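Local coordinates for protein cellulase CEL9M (Clostridium cellulolyticum, PDB 1IA6) that probably hydrolyses internal beta-1,4-glucosidic linkages in cellulose and related beta-glucans, as a family 9 glycoside hydrolase with an alpha-barrel catalytic module, at residues W252-V261 against R308-V316; L74-F85 against A417-K428. All coordinates share one frame; numbering follows the deposited sequence. Where two conformers were deposited one is given.

Contact 1 (W252-V261 against R308-V316); sequences WTMCWDDMYV and RYAAAESMV. With CA (calcium ion), chain B; SO4 (sulfate ion), chain E.
Thr-253 and Met-254 run as extended chain past one flank of the helix holding Arg-308 to Val-316, with CA of Thr-253 5.8 Å from CA of Glu-313. In this alpha barrel of family 9 the loop 252-258 leads into helix 260-271 and lies against helix 306-323. One hydrogen bond crosses between the segments, side chain to side chain: Thr-253 OG1 donates over 2.6 Å to Glu-313 OE1, which accepts with its anti lone pair, the one away from OE2. A bend at chi2 (72°) brings the carboxylate to the threonine. The other branch of Thr-253, CG2, touches CD1 of Tyr-309 (3.6 Å). That ring meets the Trp-252 indole obliquely, planes 70° apart, with Tyr-309 OH 3.6 Å from Trp-252 CZ2. Met-254 turns the end of its chain at chi3 (82°), bringing CE to Met-315 SD and to the Ala-312 methyl. Farther along, Val-261 CG1 packs on Val-316 CG1.

Between Met-254 and Val-261, the turn carries Asp-257 O to the calcium ion, a site completed by Ser-208, Asp-211, Asp-212 and two waters. Trp-256 and Arg-308 share a sulfate, probably from the crystallisation liquor; Arg-308 also forms a salt bridge with Asp-414. Sulfate O2 accepts from Trp-256 NE1 and from Arg-308 NH1, each at 3.0 Å, and O3 accepts from Arg-308 NH2 at 2.8 Å.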
loop_
_atom_site.group_PDB
_atom_site.type_symbol
_atom_site.label_atom_id
_atom_site.label_comp_id
_atom_site.label_asym_id
_atom_site.label_seq_id
_atom_site.Cartn_x
_atom_site.Cartn_y
_atom_site.Cartn_z
ATOM N N TRP A 252 -17.364 2.402 0.283
ATOM C CA TRP A 252 -16.154 2.058 -0.450
ATOM C C TRP A 252 -15.342 1.109 0.428
ATOM O O TRP A 252 -15.898 0.231 1.091
ATOM C CB TRP A 252 -15.359 3.337 -0.746
ATOM C CG TRP A 252 -14.470 3.253 -1.954
ATOM C CD1 TRP A 252 -13.108 3.380 -1.985
ATOM C CD2 TRP A 252 -14.883 3.042 -3.311
ATOM N NE1 TRP A 252 -12.650 3.260 -3.275
ATOM C CE2 TRP A 252 -13.717 3.051 -4.109
ATOM C CE3 TRP A 252 -16.127 2.844 -3.931
ATOM C CZ2 TRP A 252 -13.756 2.871 -5.497
ATOM C CZ3 TRP A 252 -16.165 2.666 -5.311
ATOM C CH2 TRP A 252 -14.988 2.680 -6.077
ATOM N N THR A 253 -14.026 1.284 0.430
ATOM C CA THR A 253 -13.162 0.451 1.251
ATOM C C THR A 253 -11.835 1.164 1.463
ATOM O O THR A 253 -11.632 2.286 0.992
ATOM C CB THR A 253 -12.908 -0.933 0.599
ATOM O OG1 THR A 253 -12.186 -1.767 1.516
ATOM C CG2 THR A 253 -12.102 -0.789 -0.683
ATOM N N MET A 254 -10.935 0.515 2.186
ATOM C CA MET A 254 -9.625 1.084 2.444
ATOM C C MET A 254 -8.802 1.150 1.160
ATOM O O MET A 254 -8.649 0.153 0.456
ATOM C CB MET A 254 -8.883 0.230 3.475
ATOM C CG MET A 254 -7.410 0.582 3.632
ATOM S SD MET A 254 -6.624 -0.438 4.897
ATOM C CE MET A 254 -6.270 -1.917 3.970
ATOM N N CYS A 255 -8.281 2.332 0.858
ATOM C CA CYS A 255 -7.440 2.521 -0.319
ATOM C C CYS A 255 -6.658 3.818 -0.141
ATOM O O CYS A 255 -6.885 4.553 0.823
ATOM C CB CYS A 255 -8.278 2.547 -1.606
ATOM S SG CYS A 255 -9.525 3.838 -1.715
ATOM N N TRP A 256 -5.746 4.101 -1.063
ATOM C CA TRP A 256 -4.912 5.288 -0.937
ATOM C C TRP A 256 -5.649 6.605 -0.710
ATOM O O TRP A 256 -5.111 7.501 -0.066
ATOM C CB TRP A 256 -3.963 5.422 -2.142
ATOM C CG TRP A 256 -4.636 5.507 -3.476
ATOM C CD1 TRP A 256 -4.914 4.471 -4.321
ATOM C CD2 TRP A 256 -5.131 6.689 -4.114
ATOM N NE1 TRP A 256 -5.553 4.937 -5.448
ATOM C CE2 TRP A 256 -5.699 6.295 -5.345
ATOM C CE3 TRP A 256 -5.152 8.047 -3.762
ATOM C CZ2 TRP A 256 -6.286 7.211 -6.229
ATOM C CZ3 TRP A 256 -5.733 8.957 -4.640
ATOM C CH2 TRP A 256 -6.292 8.532 -5.859
ATOM N N ASP A 257 -6.876 6.724 -1.211
ATOM C CA ASP A 257 -7.630 7.970 -1.057
ATOM C C ASP A 257 -8.653 7.970 0.074
ATOM O O ASP A 257 -8.987 9.025 0.607
ATOM C CB ASP A 257 -8.350 8.308 -2.371
ATOM C CG ASP A 257 -9.022 9.674 -2.340
ATOM O OD1 ASP A 257 -8.369 10.648 -1.915
ATOM O OD2 ASP A 257 -10.198 9.778 -2.755
ATOM N N ASP A 258 -9.138 6.790 0.442
ATOM C CA ASP A 258 -10.157 6.676 1.484
ATOM C C ASP A 258 -9.715 5.819 2.666
ATOM O O ASP A 258 -9.639 4.594 2.568
ATOM C CB ASP A 258 -11.443 6.113 0.858
ATOM C CG ASP A 258 -12.565 5.927 1.866
ATOM O OD1 ASP A 258 -12.475 6.467 2.987
ATOM O OD2 ASP A 258 -13.548 5.241 1.522
ATOM N N MET A 259 -9.421 6.474 3.785
ATOM C CA MET A 259 -8.989 5.772 4.986
ATOM C C MET A 259 -9.991 5.922 6.125
ATOM O O MET A 259 -9.650 5.716 7.287
ATOM C CB MET A 259 -7.615 6.287 5.433
ATOM C CG MET A 259 -6.467 5.833 4.543
ATOM S SD MET A 259 -6.245 4.045 4.596
ATOM C CE MET A 259 -5.332 3.877 6.136
ATOM N N TYR A 260 -11.231 6.269 5.789
ATOM C CA TYR A 260 -12.268 6.440 6.802
ATOM C C TYR A 260 -12.607 5.173 7.577
ATOM O O TYR A 260 -12.863 5.237 8.779
ATOM C CB TYR A 260 -13.538 7.016 6.171
ATOM C CG TYR A 260 -13.448 8.504 5.936
ATOM C CD1 TYR A 260 -13.515 9.400 7.003
ATOM C CD2 TYR A 260 -13.236 9.018 4.657
ATOM C CE1 TYR A 260 -13.368 10.772 6.802
ATOM C CE2 TYR A 260 -13.087 10.387 4.447
ATOM C CZ TYR A 260 -13.154 11.255 5.523
ATOM O OH TYR A 260 -12.992 12.604 5.323
ATOM N N VAL A 261 -12.609 4.023 6.908
ATOM C CA VAL A 261 -12.930 2.773 7.593
ATOM C C VAL A 261 -11.818 2.382 8.572
ATOM O O VAL A 261 -12.087 2.071 9.733
ATOM C CB VAL A 261 -13.190 1.629 6.582
ATOM C CG1 VAL A 261 -13.515 0.337 7.321
ATOM C CG2 VAL A 261 -14.347 2.009 5.669
ATOM N N ARG A 308 -7.415 -5.548 -5.750
ATOM C CA ARG A 308 -6.815 -4.673 -4.753
ATOM C C ARG A 308 -7.884 -4.301 -3.720
ATOM O O ARG A 308 -7.626 -4.313 -2.515
ATOM C CB ARG A 308 -6.238 -3.429 -5.456
ATOM C CG ARG A 308 -6.005 -2.190 -4.596
ATOM C CD ARG A 308 -7.243 -1.310 -4.575
ATOM N NE ARG A 308 -7.672 -0.901 -5.916
ATOM C CZ ARG A 308 -7.146 0.099 -6.621
ATOM N NH1 ARG A 308 -6.146 0.825 -6.136
ATOM N NH2 ARG A 308 -7.644 0.394 -7.815
ATOM N N TYR A 309 -9.093 -3.996 -4.188
ATOM C CA TYR A 309 -10.179 -3.635 -3.282
ATOM C C TYR A 309 -10.655 -4.812 -2.438
ATOM O O TYR A 309 -10.892 -4.661 -1.240
ATOM C CB TYR A 309 -11.365 -3.061 -4.065
ATOM C CG TYR A 309 -11.089 -1.713 -4.690
ATOM C CD1 TYR A 309 -10.604 -0.656 -3.919
ATOM C CD2 TYR A 309 -11.319 -1.486 -6.048
ATOM C CE1 TYR A 309 -10.355 0.592 -4.481
ATOM C CE2 TYR A 309 -11.073 -0.235 -6.621
ATOM C CZ TYR A 309 -10.590 0.796 -5.828
ATOM O OH TYR A 309 -10.339 2.036 -6.373
ATOM N N ALA A 310 -10.802 -5.983 -3.059
ATOM C CA ALA A 310 -11.261 -7.164 -2.331
ATOM C C ALA A 310 -10.284 -7.553 -1.220
ATOM O O ALA A 310 -10.698 -7.909 -0.110
ATOM C CB ALA A 310 -11.459 -8.335 -3.298
ATOM N N ALA A 311 -8.989 -7.479 -1.519
ATOM C CA ALA A 311 -7.961 -7.812 -0.538
ATOM C C ALA A 311 -7.930 -6.798 0.606
ATOM O O ALA A 311 -7.787 -7.172 1.768
ATOM C CB ALA A 311 -6.591 -7.875 -1.212
ATOM N N ALA A 312 -8.059 -5.517 0.272
ATOM C CA ALA A 312 -8.037 -4.453 1.275
ATOM C C ALA A 312 -9.200 -4.559 2.264
ATOM O O ALA A 312 -9.007 -4.431 3.473
ATOM C CB ALA A 312 -8.048 -3.084 0.588
ATOM N N GLU A 313 -10.408 -4.792 1.762
ATOM C CA GLU A 313 -11.558 -4.912 2.653
ATOM C C GLU A 313 -11.388 -6.155 3.524
ATOM O O GLU A 313 -11.684 -6.133 4.717
ATOM C CB GLU A 313 -12.856 -5.014 1.843
ATOM C CG GLU A 313 -14.133 -5.147 2.680
ATOM C CD GLU A 313 -14.527 -3.869 3.411
ATOM O OE1 GLU A 313 -14.034 -2.778 3.050
ATOM O OE2 GLU A 313 -15.356 -3.956 4.343
ATOM N N SER A 314 -10.902 -7.239 2.928
ATOM C CA SER A 314 -10.706 -8.477 3.673
ATOM C C SER A 314 -9.687 -8.292 4.797
ATOM O O SER A 314 -9.844 -8.847 5.886
ATOM C CB SER A 314 -10.263 -9.595 2.727
ATOM O OG SER A 314 -11.277 -9.868 1.772
ATOM N N MET A 315 -8.649 -7.503 4.542
ATOM C CA MET A 315 -7.641 -7.263 5.567
ATOM C C MET A 315 -8.257 -6.544 6.770
ATOM O O MET A 315 -8.009 -6.918 7.918
ATOM C CB MET A 315 -6.486 -6.423 5.011
ATOM C CG MET A 315 -5.410 -6.151 6.055
ATOM S SD MET A 315 -4.232 -4.889 5.577
ATOM C CE MET A 315 -3.547 -4.476 7.177
ATOM N N VAL A 316 -9.056 -5.512 6.507
ATOM C CA VAL A 316 -9.696 -4.760 7.582
ATOM C C VAL A 316 -10.603 -5.676 8.403
ATOM O O VAL A 316 -10.609 -5.617 9.634
ATOM C CB VAL A 316 -10.527 -3.581 7.023
ATOM C CG1 VAL A 316 -11.197 -2.824 8.165
ATOM C CG2 VAL A 316 -9.622 -2.644 6.231
HETATM CA CA CA B . -7.940 10.550 2.198
HETATM S S SO4 E . -6.082 3.623 -9.079
HETATM O O1 SO4 E . -5.131 3.627 -10.212
HETATM O O2 SO4 E . -5.373 3.217 -7.851
HETATM O O3 SO4 E . -7.176 2.673 -9.370
HETATM O O4 SO4 E . -6.645 4.982 -8.912
HETATM O O HOH W 1 -6.434 8.651 2.022
HETATM O O HOH W 2 -6.656 11.117 0.261
#

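Contact 2 (L74-F85 against A417-K428)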
loop_
_atom_site.group_PDB
_atom_site.type_symbol
_atom_site.label_atom_id
_atom_site.label_comp_id
_atom_site.label_asym_id
_atom_site.label_seq_id
_atom_site.Cartn_x
_atom_site.Cartn_y
_atom_site.Cartn_z
ATOM N N LEU A 74 1.570 -1.736 5.133
ATOM C CA LEU A 74 2.521 -2.820 5.364
ATOM C C LEU A 74 2.911 -2.810 6.841
ATOM O O LEU A 74 3.007 -3.861 7.473
ATOM C CB LEU A 74 3.772 -2.638 4.503
ATOM C CG LEU A 74 3.629 -2.947 3.013
ATOM C CD1 LEU A 74 4.887 -2.493 2.282
ATOM C CD2 LEU A 74 3.397 -4.451 2.814
ATOM N N GLY A 75 3.128 -1.617 7.387
ATOM C CA GLY A 75 3.486 -1.504 8.792
ATOM C C GLY A 75 2.358 -1.991 9.687
ATOM O O GLY A 75 2.599 -2.607 10.722
ATOM N N TRP A 76 1.120 -1.714 9.287
ATOM C CA TRP A 76 -0.041 -2.136 10.060
ATOM C C TRP A 76 -0.132 -3.663 10.064
ATOM O O TRP A 76 -0.462 -4.268 11.086
ATOM C CB TRP A 76 -1.319 -1.523 9.464
ATOM C CG TRP A 76 -2.548 -1.667 10.321
ATOM C CD1 TRP A 76 -2.590 -1.847 11.672
ATOM C CD2 TRP A 76 -3.913 -1.578 9.887
ATOM N NE1 TRP A 76 -3.891 -1.874 12.110
ATOM C CE2 TRP A 76 -4.726 -1.711 11.036
ATOM C CE3 TRP A 76 -4.527 -1.395 8.640
ATOM C CZ2 TRP A 76 -6.123 -1.670 10.977
ATOM C CZ3 TRP A 76 -5.921 -1.354 8.581
ATOM C CH2 TRP A 76 -6.700 -1.490 9.744
ATOM N N SER A 77 0.173 -4.269 8.922
ATOM C CA SER A 77 0.133 -5.720 8.781
ATOM C C SER A 77 1.087 -6.390 9.767
ATOM O O SER A 77 0.727 -7.359 10.439
ATOM C CB SER A 77 0.514 -6.123 7.352
ATOM O OG SER A 77 -0.331 -5.502 6.395
ATOM N N LEU A 78 2.304 -5.865 9.850
ATOM C CA LEU A 78 3.323 -6.415 10.740
ATOM C C LEU A 78 2.944 -6.203 12.205
ATOM O O LEU A 78 3.153 -7.075 13.048
ATOM C CB LEU A 78 4.677 -5.760 10.460
ATOM C CG LEU A 78 5.881 -6.273 11.259
ATOM C CD1 LEU A 78 6.095 -7.754 10.979
ATOM C CD2 LEU A 78 7.115 -5.476 10.874
ATOM N N TYR A 79 2.383 -5.035 12.497
ATOM C CA TYR A 79 1.975 -4.693 13.854
ATOM C C TYR A 79 0.847 -5.581 14.375
ATOM O O TYR A 79 0.889 -6.046 15.514
ATOM C CB TYR A 79 1.528 -3.228 13.912
ATOM C CG TYR A 79 1.119 -2.765 15.295
ATOM C CD1 TYR A 79 2.076 -2.469 16.264
ATOM C CD2 TYR A 79 -0.225 -2.627 15.634
ATOM C CE1 TYR A 79 1.702 -2.042 17.540
ATOM C CE2 TYR A 79 -0.610 -2.204 16.902
ATOM C CZ TYR A 79 0.357 -1.913 17.848
ATOM O OH TYR A 79 -0.021 -1.480 19.097
ATOM N N GLU A 80 -0.160 -5.817 13.540
ATOM C CA GLU A 80 -1.313 -6.625 13.939
ATOM C C GLU A 80 -1.124 -8.137 13.843
ATOM O O GLU A 80 -1.699 -8.884 14.637
ATOM C CB GLU A 80 -2.538 -6.248 13.101
ATOM C CG GLU A 80 -2.970 -4.788 13.190
ATOM C CD GLU A 80 -3.617 -4.424 14.519
ATOM O OE1 GLU A 80 -3.969 -5.335 15.298
ATOM O OE2 GLU A 80 -3.789 -3.215 14.776
ATOM N N PHE A 81 -0.338 -8.591 12.869
ATOM C CA PHE A 81 -0.133 -10.024 12.669
ATOM C C PHE A 81 1.333 -10.444 12.707
ATOM O O PHE A 81 1.759 -11.297 11.928
ATOM C CB PHE A 81 -0.745 -10.451 11.329
ATOM C CG PHE A 81 -2.199 -10.093 11.180
ATOM C CD1 PHE A 81 -3.159 -10.652 12.020
ATOM C CD2 PHE A 81 -2.610 -9.191 10.200
ATOM C CE1 PHE A 81 -4.509 -10.315 11.890
ATOM C CE2 PHE A 81 -3.958 -8.848 10.062
ATOM C CZ PHE A 81 -4.907 -9.412 10.911
ATOM N N LYS A 82 2.095 -9.862 13.625
ATOM C CA LYS A 82 3.512 -10.168 13.750
ATOM C C LYS A 82 3.825 -11.661 13.806
ATOM O O LYS A 82 4.800 -12.114 13.206
ATOM C CB LYS A 82 4.087 -9.480 14.989
ATOM C CG LYS A 82 5.556 -9.774 15.226
ATOM C CD LYS A 82 6.058 -9.070 16.473
ATOM C CE LYS A 82 7.443 -9.562 16.862
ATOM N NZ LYS A 82 8.401 -9.419 15.736
ATOM N N GLU A 83 3.004 -12.418 14.530
ATOM C CA GLU A 83 3.207 -13.860 14.668
ATOM C C GLU A 83 3.258 -14.567 13.323
ATOM O O GLU A 83 4.033 -15.505 13.133
ATOM C CB GLU A 83 2.092 -14.485 15.515
ATOM C CG GLU A 83 2.085 -14.066 16.977
ATOM C CD GLU A 83 1.935 -12.568 17.161
ATOM O OE1 GLU A 83 0.985 -11.985 16.590
ATOM O OE2 GLU A 83 2.767 -11.975 17.882
ATOM N N SER A 84 2.424 -14.119 12.391
ATOM C CA SER A 84 2.378 -14.720 11.063
ATOM C C SER A 84 3.696 -14.557 10.323
ATOM O O SER A 84 4.124 -15.461 9.609
ATOM C CB SER A 84 1.249 -14.102 10.234
ATOM O OG SER A 84 -0.004 -14.342 10.842
ATOM N N PHE A 85 4.333 -13.399 10.483
ATOM C CA PHE A 85 5.609 -13.153 9.826
ATOM C C PHE A 85 6.733 -13.941 10.509
ATOM O O PHE A 85 7.584 -14.529 9.837
ATOM C CB PHE A 85 5.947 -11.656 9.834
ATOM C CG PHE A 85 4.993 -10.806 9.036
ATOM C CD1 PHE A 85 3.775 -10.402 9.575
ATOM C CD2 PHE A 85 5.318 -10.409 7.740
ATOM C CE1 PHE A 85 2.891 -9.610 8.838
ATOM C CE2 PHE A 85 4.441 -9.618 6.994
ATOM C CZ PHE A 85 3.229 -9.219 7.544
ATOM N N ALA A 417 0.164 -3.897 -1.036
ATOM C CA ALA A 417 0.159 -3.544 0.381
ATOM C C ALA A 417 -0.959 -4.280 1.122
ATOM O O ALA A 417 -0.723 -4.911 2.153
ATOM C CB ALA A 417 -0.004 -2.037 0.547
ATOM N N GLY A 418 -2.171 -4.203 0.579
ATOM C CA GLY A 418 -3.312 -4.861 1.191
ATOM C C GLY A 418 -3.243 -6.375 1.114
ATOM O O GLY A 418 -3.780 -7.065 1.983
ATOM N N LEU A 419 -2.591 -6.893 0.077
ATOM C CA LEU A 419 -2.457 -8.337 -0.097
ATOM C C LEU A 419 -1.595 -8.915 1.012
ATOM O O LEU A 419 -1.930 -9.942 1.600
ATOM C CB LEU A 419 -1.828 -8.668 -1.454
ATOM C CG LEU A 419 -1.570 -10.159 -1.718
ATOM C CD1 LEU A 419 -2.895 -10.922 -1.732
ATOM C CD2 LEU A 419 -0.847 -10.337 -3.034
ATOM N N VAL A 420 -0.473 -8.260 1.293
ATOM C CA VAL A 420 0.408 -8.736 2.352
ATOM C C VAL A 420 -0.374 -8.837 3.659
ATOM O O VAL A 420 -0.293 -9.841 4.366
ATOM C CB VAL A 420 1.608 -7.790 2.561
ATOM C CG1 VAL A 420 2.437 -8.259 3.750
ATOM C CG2 VAL A 420 2.467 -7.755 1.309
ATOM N N GLY A 421 -1.141 -7.795 3.967
ATOM C CA GLY A 421 -1.925 -7.782 5.191
ATOM C C GLY A 421 -2.953 -8.895 5.307
ATOM O O GLY A 421 -3.027 -9.569 6.335
ATOM N N VAL A 422 -3.754 -9.097 4.264
ATOM C CA VAL A 422 -4.772 -10.140 4.310
ATOM C C VAL A 422 -4.145 -11.533 4.394
ATOM O O VAL A 422 -4.663 -12.407 5.089
ATOM C CB VAL A 422 -5.745 -10.058 3.090
ATOM C CG1 VAL A 422 -5.063 -10.516 1.817
ATOM C CG2 VAL A 422 -6.993 -10.892 3.371
ATOM N N LEU A 423 -3.034 -11.747 3.695
ATOM C CA LEU A 423 -2.370 -13.046 3.748
ATOM C C LEU A 423 -1.818 -13.298 5.153
ATOM O O LEU A 423 -1.873 -14.419 5.660
ATOM C CB LEU A 423 -1.251 -13.119 2.706
ATOM C CG LEU A 423 -1.743 -13.292 1.263
ATOM C CD1 LEU A 423 -0.580 -13.218 0.289
ATOM C CD2 LEU A 423 -2.459 -14.635 1.137
ATOM N N ALA A 424 -1.287 -12.258 5.785
ATOM C CA ALA A 424 -0.758 -12.405 7.140
ATOM C C ALA A 424 -1.917 -12.777 8.063
ATOM O O ALA A 424 -1.772 -13.614 8.959
ATOM C CB ALA A 424 -0.104 -11.101 7.604
ATOM N N GLY A 425 -3.071 -12.159 7.832
ATOM C CA GLY A 425 -4.239 -12.457 8.642
ATOM C C GLY A 425 -4.774 -13.853 8.367
ATOM O O GLY A 425 -5.247 -14.534 9.277
ATOM N N ALA A 426 -4.702 -14.286 7.112
ATOM C CA ALA A 426 -5.185 -15.613 6.738
ATOM C C ALA A 426 -4.396 -16.687 7.476
ATOM O O ALA A 426 -4.958 -17.678 7.944
ATOM C CB ALA A 426 -5.056 -15.814 5.232
ATOM N N ILE A 427 -3.087 -16.488 7.573
ATOM C CA ILE A 427 -2.228 -17.441 8.256
ATOM C C ILE A 427 -2.635 -17.590 9.718
ATOM O O ILE A 427 -2.595 -18.687 10.272
ATOM C CB ILE A 427 -0.748 -17.005 8.154
ATOM C CG1 ILE A 427 -0.275 -17.175 6.706
ATOM C CG2 ILE A 427 0.119 -17.826 9.101
ATOM C CD1 ILE A 427 1.108 -16.637 6.432
ATOM N N LYS A 428 -3.044 -16.486 10.332
ATOM C CA LYS A 428 -3.455 -16.497 11.731
ATOM C C LYS A 428 -4.778 -17.217 11.975
ATOM O O LYS A 428 -4.893 -18.025 12.892
ATOM C CB LYS A 428 -3.565 -15.061 12.256
ATOM C CG LYS A 428 -4.124 -14.954 13.669
ATOM C CD LYS A 428 -4.267 -13.505 14.101
ATOM C CE LYS A 428 -4.936 -13.397 15.465
ATOM N NZ LYS A 428 -4.188 -14.140 16.520
#
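Ser-84 OG donates to the carbonyl oxygen of Ala-424 over 2.7 Å, side chain onto facing backbone; the hydroxyl approaches at 140° to the C=O. Helix 64-80 and the short helix 82-87 after it both face helix 413-429 in this alpha barrel; the axes of 74-80 and 417-428 come within 8.6 Å and run nearly parallel, 11° apart. CA of Ser-77 and CA of Gly-421 are 4.6 Å apart, consistent with small residues permitting this approach; the Ser-77 hydroxyl bonds to Ile-73 O in its own helix. At Gly-425, CA sits over the centre of the Phe-81 ring, 3.7 Å from its centroid and 4° off the normal, a CH-pi contact; CB of Glu-80 covers the opposite face. Phe-81, the first residue to leave helical geometry after 74-80, directs its CB at the partner helix, and Lys-428 CD reaches the ring edge. Beyond it, Phe-85 sets CE1 against the Ala-424 methyl and its edge toward Val-420 CG1. Helix 91-107 backs Phe-85, while helix 6-15 flanks Val-420 and Ile-427. At the N-terminal end, the side chains of Leu-74 and Val-420 cross at about a right angle, CD2 of Leu-74 3.7 Å from CG2 of Val-420.

In the fold
Helix 306-323 joins the two contacts, whose centres are 14 Å apart: it supplies one side of contact 1 and packs on both segments of contact 2. Met-315, which meets the loop in contact 1, also places CE 3.5 Å from Trp-76 CE3, and its SD lies 3.7 Å from Gly-421 CA. Its neighbour in sequence, Ser-314, packs CB on Val-422 CG2 at 3.6 Å. Contact 1 is the one near the functional sites: the side chain of Arg-308 is about 7 Å from that of Glu-410, a predicted active-site residue, and Asp-257 binds calcium. Contact 2 lies away from the annotated sites and pairs barrel helices.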